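Glycosyl hydrolase, family 38 (Enterococcus faecalis, PDB 5KBP) probably hydrolyses alpha-mannosidic linkages in carbohydrates as a family 38 alpha-mannosidase. Local coordinates at residues Phe52-Asp55 with Ile59-Asp62; Ile91-Phe96 with Val104-Ile109; His111-Lys116 with Ala343-Leu348. One frame throughout, in Å; residues are numbered along the deposited sequence.

Interaction 1: residues Phe52-Asp55 with Ile59-Asp62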
loop_
_atom_site.group_PDB
_atom_site.type_symbol
_atom_site.label_atom_id
_atom_site.label_comp_id
_atom_site.label_asym_id
_atom_site.label_seq_id
_atom_site.Cartn_x
_atom_site.Cartn_y
_atom_site.Cartn_z
ATOM N N PHE A 52 -2.958 16.750 -28.046
ATOM C CA PHE A 52 -2.126 15.702 -27.469
ATOM C C PHE A 52 -3.036 14.585 -26.986
ATOM O O PHE A 52 -3.949 14.825 -26.191
ATOM C CB PHE A 52 -1.279 16.240 -26.310
ATOM C CG PHE A 52 -0.276 15.254 -25.776
ATOM C CD1 PHE A 52 0.973 15.128 -26.366
ATOM C CD2 PHE A 52 -0.573 14.464 -24.678
ATOM C CE1 PHE A 52 1.900 14.225 -25.875
ATOM C CE2 PHE A 52 0.350 13.560 -24.183
ATOM C CZ PHE A 52 1.587 13.441 -24.782
ATOM N N HIS A 53 -2.794 13.370 -27.468
ATOM C CA HIS A 53 -3.617 12.223 -27.109
ATOM C C HIS A 53 -3.126 11.650 -25.785
ATOM O O HIS A 53 -1.987 11.178 -25.689
ATOM C CB HIS A 53 -3.575 11.165 -28.207
ATOM C CG HIS A 53 -4.601 10.088 -28.043
ATOM N ND1 HIS A 53 -4.285 8.823 -27.597
ATOM C CD2 HIS A 53 -5.936 10.088 -28.265
ATOM C CE1 HIS A 53 -5.382 8.088 -27.554
ATOM N NE2 HIS A 53 -6.398 8.832 -27.954
ATOM N N LEU A 54 -3.988 11.677 -24.771
ATOM C CA LEU A 54 -3.597 11.313 -23.410
ATOM C C LEU A 54 -3.722 9.813 -23.158
ATOM O O LEU A 54 -4.285 9.372 -22.157
ATOM C CB LEU A 54 -4.423 12.106 -22.405
ATOM C CG LEU A 54 -3.708 12.418 -21.090
ATOM C CD1 LEU A 54 -2.418 13.184 -21.359
ATOM C CD2 LEU A 54 -4.621 13.189 -20.148
ATOM N N ASP A 55 -3.193 9.017 -24.088
ATOM C CA ASP A 55 -3.003 7.578 -23.913
ATOM C C ASP A 55 -4.311 6.830 -23.653
ATOM O O ASP A 55 -4.299 5.740 -23.074
ATOM C CB ASP A 55 -1.997 7.298 -22.790
ATOM C CG ASP A 55 -1.319 5.953 -22.939
ATOM O OD1 ASP A 55 -1.281 5.432 -24.073
ATOM O OD2 ASP A 55 -0.819 5.418 -21.927
ATOM N N ILE A 59 -7.386 8.340 -16.097
ATOM C CA ILE A 59 -6.746 8.374 -14.785
ATOM C C ILE A 59 -5.512 9.267 -14.781
ATOM O O ILE A 59 -5.050 9.674 -13.709
ATOM C CB ILE A 59 -6.388 6.947 -14.323
ATOM C CG1 ILE A 59 -6.213 6.903 -12.802
ATOM C CG2 ILE A 59 -5.125 6.457 -15.016
ATOM C CD1 ILE A 59 -5.818 5.541 -12.274
ATOM N N ILE A 60 -4.964 9.587 -15.957
ATOM C CA ILE A 60 -3.827 10.501 -16.029
ATOM C C ILE A 60 -4.217 11.874 -15.498
ATOM O O ILE A 60 -3.433 12.537 -14.808
ATOM C CB ILE A 60 -3.297 10.575 -17.475
ATOM C CG1 ILE A 60 -2.720 9.222 -17.901
ATOM C CG2 ILE A 60 -2.255 11.679 -17.619
ATOM C CD1 ILE A 60 -2.183 9.206 -19.315
ATOM N N LEU A 61 -5.442 12.316 -15.800
ATOM C CA LEU A 61 -5.925 13.582 -15.261
ATOM C C LEU A 61 -6.009 13.533 -13.740
ATOM O O LEU A 61 -5.624 14.489 -13.056
ATOM C CB LEU A 61 -7.292 13.917 -15.860
ATOM C CG LEU A 61 -7.401 13.972 -17.385
ATOM C CD1 LEU A 61 -8.856 14.019 -17.812
ATOM C CD2 LEU A 61 -6.652 15.178 -17.925
ATOM N N ASP A 62 -6.511 12.423 -13.193
ATOM C CA ASP A 62 -6.624 12.293 -11.743
ATOM C C ASP A 62 -5.252 12.240 -11.082
ATOM O O ASP A 62 -5.027 12.894 -10.056
ATOM C CB ASP A 62 -7.435 11.045 -11.390
ATOM C CG ASP A 62 -8.861 11.115 -11.898
ATOM O OD1 ASP A 62 -9.374 12.240 -12.072
ATOM O OD2 ASP A 62 -9.468 10.047 -12.122
#
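Leu-54 lays its branched end over Ile-60 and Leu-61 in the first turn of helix 59-65, so that three aliphatic side chains meet with no hydrogen bond between the segments. Its CD2 meets both residues, lying 3.8 Å from Ile-60 CG2 and 3.6 Å from Leu-61 CD2, while Leu-54 CG comes equally near Ile-60 CG2. The branch at CB of Ile-60 serves two partners: CG2, anti to the backbone N, faces Leu-54, while the CG1 arm, extended beyond CB (chi2 180°), carries CD1 to the turn, where it rests 3.5 Å from Leu-54 O and 4.0 Å from Asp-55 CB. A beta-branched residue thus covers both the apolar side chain and the bend of the backbone that bears it, an inverse gamma turn centred on Leu-54. Asp-55 follows with a positive phi, a conformation aspartate tolerates comparatively well; its carboxylate turns to other partners, OD2 accepting from Trp-17 N and Gln-57 NE2. Leu-54 and Leu-61 both also touch Leu-84 of strand 84-85. This aliphatic cluster joins the end of strand 52-53 to helix 59-65, the first helix of the beta-alpha-beta crossover between parallel strands 52-53 and 84-85.

Interaction 2: residues Ile91-Phe96 with Val104-Ile109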
loop_
_atom_site.group_PDB
_atom_site.type_symbol
_atom_site.label_atom_id
_atom_site.label_comp_id
_atom_site.label_asym_id
_atom_site.label_seq_id
_atom_site.Cartn_x
_atom_site.Cartn_y
_atom_site.Cartn_z
ATOM N N ILE A 91 -8.390 3.221 -17.436
ATOM C CA ILE A 91 -7.014 2.750 -17.510
ATOM C C ILE A 91 -6.874 1.883 -18.755
ATOM O O ILE A 91 -7.861 1.461 -19.361
ATOM C CB ILE A 91 -6.591 1.964 -16.248
ATOM C CG1 ILE A 91 -7.674 0.956 -15.847
ATOM C CG2 ILE A 91 -6.299 2.913 -15.098
ATOM C CD1 ILE A 91 -7.486 -0.430 -16.428
ATOM N N LEU A 92 -5.626 1.625 -19.134
ATOM C CA LEU A 92 -5.312 0.710 -20.226
ATOM C C LEU A 92 -5.033 -0.661 -19.622
ATOM O O LEU A 92 -3.978 -0.876 -19.018
ATOM C CB LEU A 92 -4.119 1.209 -21.035
ATOM C CG LEU A 92 -4.252 2.584 -21.690
ATOM C CD1 LEU A 92 -3.090 2.823 -22.646
ATOM C CD2 LEU A 92 -5.590 2.723 -22.402
ATOM N N GLN A 93 -5.972 -1.584 -19.786
ATOM C CA GLN A 93 -5.954 -2.849 -19.070
ATOM C C GLN A 93 -5.357 -3.965 -19.918
ATOM O O GLN A 93 -5.101 -3.815 -21.114
ATOM C CB GLN A 93 -7.372 -3.241 -18.639
ATOM C CG GLN A 93 -8.208 -3.874 -19.748
ATOM C CD GLN A 93 -8.770 -2.863 -20.731
ATOM O OE1 GLN A 93 -8.341 -1.710 -20.771
ATOM N NE2 GLN A 93 -9.742 -3.293 -21.528
ATOM N N ASP A 94 -5.134 -5.104 -19.266
ATOM C CA ASP A 94 -4.940 -6.368 -19.957
ATOM C C ASP A 94 -6.307 -7.002 -20.175
ATOM O O ASP A 94 -7.100 -7.115 -19.234
ATOM C CB ASP A 94 -4.036 -7.306 -19.159
ATOM C CG ASP A 94 -3.799 -8.626 -19.870
ATOM O OD1 ASP A 94 -4.650 -9.532 -19.744
ATOM O OD2 ASP A 94 -2.768 -8.755 -20.561
ATOM N N ASP A 95 -6.579 -7.413 -21.413
ATOM C CA ASP A 95 -7.924 -7.859 -21.765
ATOM C C ASP A 95 -8.299 -9.146 -21.038
ATOM O O ASP A 95 -9.341 -9.215 -20.378
ATOM C CB ASP A 95 -8.035 -8.042 -23.279
ATOM C CG ASP A 95 -8.357 -6.745 -23.998
ATOM O OD1 ASP A 95 -8.770 -5.780 -23.322
ATOM O OD2 ASP A 95 -8.207 -6.692 -25.237
ATOM N N PHE A 96 -7.457 -10.174 -21.139
ATOM C CA PHE A 96 -7.837 -11.502 -20.674
ATOM C C PHE A 96 -7.679 -11.693 -19.170
ATOM O O PHE A 96 -8.331 -12.579 -18.606
ATOM C CB PHE A 96 -7.018 -12.567 -21.408
ATOM C CG PHE A 96 -7.307 -12.649 -22.879
ATOM C CD1 PHE A 96 -8.497 -13.196 -23.334
ATOM C CD2 PHE A 96 -6.389 -12.187 -23.808
ATOM C CE1 PHE A 96 -8.768 -13.274 -24.687
ATOM C CE2 PHE A 96 -6.653 -12.264 -25.164
ATOM C CZ PHE A 96 -7.845 -12.809 -25.603
ATOM N N VAL A 104 -15.971 -3.833 -18.638
ATOM C CA VAL A 104 -17.087 -2.917 -18.850
ATOM C C VAL A 104 -17.006 -1.734 -17.892
ATOM O O VAL A 104 -17.246 -0.586 -18.284
ATOM C CB VAL A 104 -18.423 -3.674 -18.717
ATOM C CG1 VAL A 104 -19.574 -2.706 -18.504
ATOM C CG2 VAL A 104 -18.668 -4.534 -19.952
ATOM N N ARG A 105 -16.657 -1.987 -16.625
ATOM C CA ARG A 105 -16.517 -0.889 -15.673
ATOM C C ARG A 105 -15.418 0.075 -16.093
ATOM O O ARG A 105 -15.491 1.271 -15.788
ATOM C CB ARG A 105 -16.230 -1.427 -14.271
ATOM C CG ARG A 105 -17.198 -2.494 -13.792
ATOM C CD ARG A 105 -18.646 -2.087 -14.007
ATOM N NE ARG A 105 -19.566 -3.183 -13.723
ATOM C CZ ARG A 105 -20.090 -3.430 -12.527
ATOM N NH1 ARG A 105 -20.918 -4.451 -12.359
ATOM N NH2 ARG A 105 -19.785 -2.654 -11.496
ATOM N N ASN A 106 -14.391 -0.424 -16.785
ATOM C CA ASN A 106 -13.353 0.456 -17.308
ATOM C C ASN A 106 -13.927 1.428 -18.330
ATOM O O ASN A 106 -13.543 2.603 -18.365
ATOM C CB ASN A 106 -12.228 -0.375 -17.926
ATOM C CG ASN A 106 -11.034 0.467 -18.329
ATOM O OD1 ASN A 106 -10.680 1.429 -17.648
ATOM N ND2 ASN A 106 -10.408 0.111 -19.445
ATOM N N MET A 107 -14.852 0.956 -19.167
ATOM C CA MET A 107 -15.482 1.831 -20.149
ATOM C C MET A 107 -16.569 2.688 -19.511
ATOM O O MET A 107 -16.740 3.855 -19.880
ATOM C CB MET A 107 -16.064 1.003 -21.296
ATOM C CG MET A 107 -15.173 -0.142 -21.757
ATOM S SD MET A 107 -15.878 -1.095 -23.120
ATOM C CE MET A 107 -15.515 -0.006 -24.486
ATOM N N LEU A 108 -17.303 2.124 -18.550
ATOM C CA LEU A 108 -18.365 2.870 -17.882
ATOM C C LEU A 108 -17.795 4.038 -17.086
ATOM O O LEU A 108 -18.302 5.163 -17.166
ATOM C CB LEU A 108 -19.169 1.927 -16.982
ATOM C CG LEU A 108 -20.505 2.375 -16.377
ATOM C CD1 LEU A 108 -20.313 3.074 -15.038
ATOM C CD2 LEU A 108 -21.280 3.261 -17.345
ATOM N N ILE A 109 -16.733 3.791 -16.316
ATOM C CA ILE A 109 -16.118 4.862 -15.540
ATOM C C ILE A 109 -15.350 5.808 -16.455
ATOM O O ILE A 109 -15.356 7.027 -16.252
ATOM C CB ILE A 109 -15.219 4.271 -14.439
ATOM C CG1 ILE A 109 -16.071 3.523 -13.411
ATOM C CG2 ILE A 109 -14.399 5.364 -13.764
ATOM C CD1 ILE A 109 -15.281 2.974 -12.244
#
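Asn-106 reaches from helix 100-117 to Ile-91, where its side-chain amide forms two hydrogen bonds with the backbone N and O of that one residue, linking the loop after strand 84-85 to the helix following it in the N-terminal domain. The CB of Asn-106 points toward the loop, and CG, anti to the backbone N, continues outward, carrying the amide to the backbone N and O of Ile-91. At the tip the two ends divide the task. OD1 accepts from Ile-91 N at 2.9 Å; the bond is nearly straight, 168° at the hydrogen, and the donor lies in the carbonyl plane on a lone pair. ND2 donates a hydrogen bond to Ile-91 O, also at 2.9 Å but more bent, with the donor tilted 22° from that carbonyl's plane. Asparagine suits this place because its short amide offers a donor and an acceptor side by side, and the paired bonds fix which end is which. OD1 also accepts a weak bond from Tyr-90 N. Ile-91 CG1 makes a van der Waals contact with Asn-106 OD1 at 3.5 Å; the isoleucine thereby helps to cover a buried polar group. Gln-93 comes from the same loop with its chain bent at chi2, and its NE2 is hydrogen-bonded to Asn-103 OD1 one turn earlier in the helix. The two amide planes stand 77° apart, and although Gln-93 OE1 lies 3.1 Å from Asn-106 ND2, the angle is too poor for a hydrogen bond.

Interaction 3: residues His111-Lys116 with Ala343-Leu348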
loop_
_atom_site.group_PDB
_atom_site.type_symbol
_atom_site.label_atom_id
_atom_site.label_comp_id
_atom_site.label_asym_id
_atom_site.label_seq_id
_atom_site.Cartn_x
_atom_site.Cartn_y
_atom_site.Cartn_z
ATOM N N HIS A 111 -16.202 6.608 -19.408
ATOM C CA HIS A 111 -17.212 7.471 -20.014
ATOM C C HIS A 111 -17.685 8.537 -19.032
ATOM O O HIS A 111 -17.695 9.729 -19.356
ATOM C CB HIS A 111 -18.391 6.634 -20.509
ATOM C CG HIS A 111 -19.549 7.449 -20.996
ATOM N ND1 HIS A 111 -20.694 7.638 -20.250
ATOM C CD2 HIS A 111 -19.739 8.127 -22.153
ATOM C CE1 HIS A 111 -21.538 8.394 -20.928
ATOM N NE2 HIS A 111 -20.983 8.705 -22.086
ATOM N N LEU A 112 -18.081 8.123 -17.825
ATOM C CA LEU A 112 -18.604 9.074 -16.849
ATOM C C LEU A 112 -17.555 10.110 -16.463
ATOM O O LEU A 112 -17.886 11.278 -16.222
ATOM C CB LEU A 112 -19.106 8.333 -15.610
ATOM C CG LEU A 112 -20.287 7.378 -15.801
ATOM C CD1 LEU A 112 -20.595 6.662 -14.500
ATOM C CD2 LEU A 112 -21.514 8.120 -16.309
ATOM N N GLU A 113 -16.284 9.703 -16.396
ATOM C CA GLU A 113 -15.226 10.656 -16.075
ATOM C C GLU A 113 -14.957 11.600 -17.240
ATOM O O GLU A 113 -14.717 12.795 -17.034
ATOM C CB GLU A 113 -13.948 9.913 -15.684
ATOM C CG GLU A 113 -14.040 9.179 -14.357
ATOM C CD GLU A 113 -14.199 10.119 -13.182
ATOM O OE1 GLU A 113 -13.520 11.167 -13.165
ATOM O OE2 GLU A 113 -15.007 9.816 -12.280
ATOM N N SER A 114 -14.989 11.082 -18.471
ATOM C CA SER A 114 -14.759 11.932 -19.635
ATOM C C SER A 114 -15.840 12.995 -19.767
ATOM O O SER A 114 -15.560 14.124 -20.187
ATOM C CB SER A 114 -14.689 11.080 -20.900
ATOM O OG SER A 114 -13.611 10.164 -20.840
ATOM N N GLN A 115 -17.082 12.657 -19.409
ATOM C CA GLN A 115 -18.164 13.631 -19.465
ATOM C C GLN A 115 -17.999 14.738 -18.432
ATOM O O GLN A 115 -18.544 15.830 -18.622
ATOM C CB GLN A 115 -19.513 12.934 -19.275
ATOM C CG GLN A 115 -19.831 11.891 -20.338
ATOM C CD GLN A 115 -19.924 12.489 -21.728
ATOM O OE1 GLN A 115 -20.312 13.646 -21.892
ATOM N NE2 GLN A 115 -19.560 11.704 -22.736
ATOM N N LYS A 116 -17.264 14.483 -17.346
ATOM C CA LYS A 116 -17.018 15.532 -16.362
ATOM C C LYS A 116 -16.085 16.604 -16.907
ATOM O O LYS A 116 -16.196 17.774 -16.524
ATOM C CB LYS A 116 -16.442 14.928 -15.082
ATOM C CG LYS A 116 -17.363 13.930 -14.400
ATOM C CD LYS A 116 -16.683 13.270 -13.208
ATOM C CE LYS A 116 -17.583 12.227 -12.564
ATOM N NZ LYS A 116 -16.908 11.523 -11.438
ATOM N N ALA A 343 -14.456 2.044 -4.799
ATOM C CA ALA A 343 -13.918 0.688 -4.762
ATOM C C ALA A 343 -13.486 0.225 -6.148
ATOM O O ALA A 343 -12.456 -0.445 -6.293
ATOM C CB ALA A 343 -14.950 -0.273 -4.172
ATOM N N TRP A 344 -14.262 0.567 -7.179
ATOM C CA TRP A 344 -13.941 0.108 -8.527
ATOM C C TRP A 344 -12.688 0.789 -9.065
ATOM O O TRP A 344 -11.834 0.133 -9.673
ATOM C CB TRP A 344 -15.128 0.344 -9.460
ATOM C CG TRP A 344 -16.091 -0.795 -9.462
ATOM C CD1 TRP A 344 -17.327 -0.828 -8.888
ATOM C CD2 TRP A 344 -15.887 -2.082 -10.054
ATOM N NE1 TRP A 344 -17.912 -2.055 -9.095
ATOM C CE2 TRP A 344 -17.047 -2.844 -9.808
ATOM C CE3 TRP A 344 -14.839 -2.663 -10.773
ATOM C CZ2 TRP A 344 -17.185 -4.155 -10.255
ATOM C CZ3 TRP A 344 -14.979 -3.963 -11.214
ATOM C CH2 TRP A 344 -16.143 -4.694 -10.955
ATOM N N LYS A 345 -12.565 2.103 -8.858
ATOM C CA LYS A 345 -11.357 2.802 -9.286
ATOM C C LYS A 345 -10.128 2.256 -8.575
ATOM O O LYS A 345 -9.066 2.098 -9.188
ATOM C CB LYS A 345 -11.500 4.303 -9.037
ATOM C CG LYS A 345 -12.464 4.997 -9.983
ATOM C CD LYS A 345 -12.617 6.470 -9.636
ATOM C CE LYS A 345 -13.591 7.155 -10.581
ATOM N NZ LYS A 345 -13.973 8.511 -10.096
ATOM N N THR A 346 -10.253 1.955 -7.280
ATOM C CA THR A 346 -9.145 1.350 -6.549
ATOM C C THR A 346 -8.761 0.004 -7.152
ATOM O O THR A 346 -7.571 -0.314 -7.271
ATOM C CB THR A 346 -9.517 1.191 -5.073
ATOM O OG1 THR A 346 -9.808 2.475 -4.508
ATOM C CG2 THR A 346 -8.375 0.546 -4.297
ATOM N N LEU A 347 -9.753 -0.794 -7.551
ATOM C CA LEU A 347 -9.456 -2.087 -8.158
ATOM C C LEU A 347 -8.909 -1.924 -9.571
ATOM O O LEU A 347 -7.982 -2.640 -9.969
ATOM C CB LEU A 347 -10.705 -2.968 -8.167
ATOM C CG LEU A 347 -10.529 -4.342 -8.818
ATOM C CD1 LEU A 347 -9.473 -5.154 -8.084
ATOM C CD2 LEU A 347 -11.851 -5.092 -8.876
ATOM N N LEU A 348 -9.468 -0.988 -10.342
ATOM C CA LEU A 348 -8.982 -0.743 -11.696
ATOM C C LEU A 348 -7.547 -0.235 -11.717
ATOM O O LEU A 348 -6.866 -0.387 -12.737
ATOM C CB LEU A 348 -9.898 0.250 -12.415
ATOM C CG LEU A 348 -11.261 -0.293 -12.848
ATOM C CD1 LEU A 348 -12.129 0.819 -13.403
ATOM C CD2 LEU A 348 -11.092 -1.396 -13.878
#
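The carboxylate of Glu-113 has a lysine on each face: Lys-345 NZ approaches from one side of the plane and Lys-116 NZ from the other. Both settle on the same oxygen, with Glu-113 OE2 2.7 Å from Lys-345 NZ and likewise 2.7 Å from Lys-116 NZ, and both stand well out of the plane, by 63° and 42° respectively. Glu-113 folds at chi2 (-66°), whereas Lys-345 stretches out fully beyond CG; the two side chains come from opposite directions, and the ammonium ends over one face of the carboxylate. Long side chains are needed here, since the nearest CA atoms, those of Glu-113 and Lys-345, are 11.1 Å apart. The extended chain of Lys-116 brings its NZ alongside to Glu-113, one turn earlier in the same helix. Lys-345 has a second carboxylate as well, forming a salt bridge with Asp-341 one turn back in helix 337-348. The network joins helix 100-117 of the N-terminal family region to helix 337-348 of the middle region. With two ammonium groups gripping one oxygen, the buried Glu-113 is probably held ionised, and its negative charge offsets the proximity of the two lysines, whose NZ atoms are 4.4 Å apart.

In the fold
From the N terminus the three contacts follow in series, neither nested nor crossed. Interaction 1 closes the short turn between strand 52-53 and helix 59-65, with three residues between its segments. Interaction 2 closes a seven-residue span, drawing the loop after strand 84-85 back onto helix 100-117. Interaction 3 spans 226 residues and joins the later part of that helix to helix 337-348, linking the N-terminal and middle family regions. Interactions 1 and 2 touch where Ile-59 packs on Ile-91 and Leu-92 on Asp-55. Interactions 2 and 3 share helix 100-117, whose Arg-105 and Ile-109 lean on Trp-344, so loop 91-96 and helix 337-348 both pack on helix 100-117.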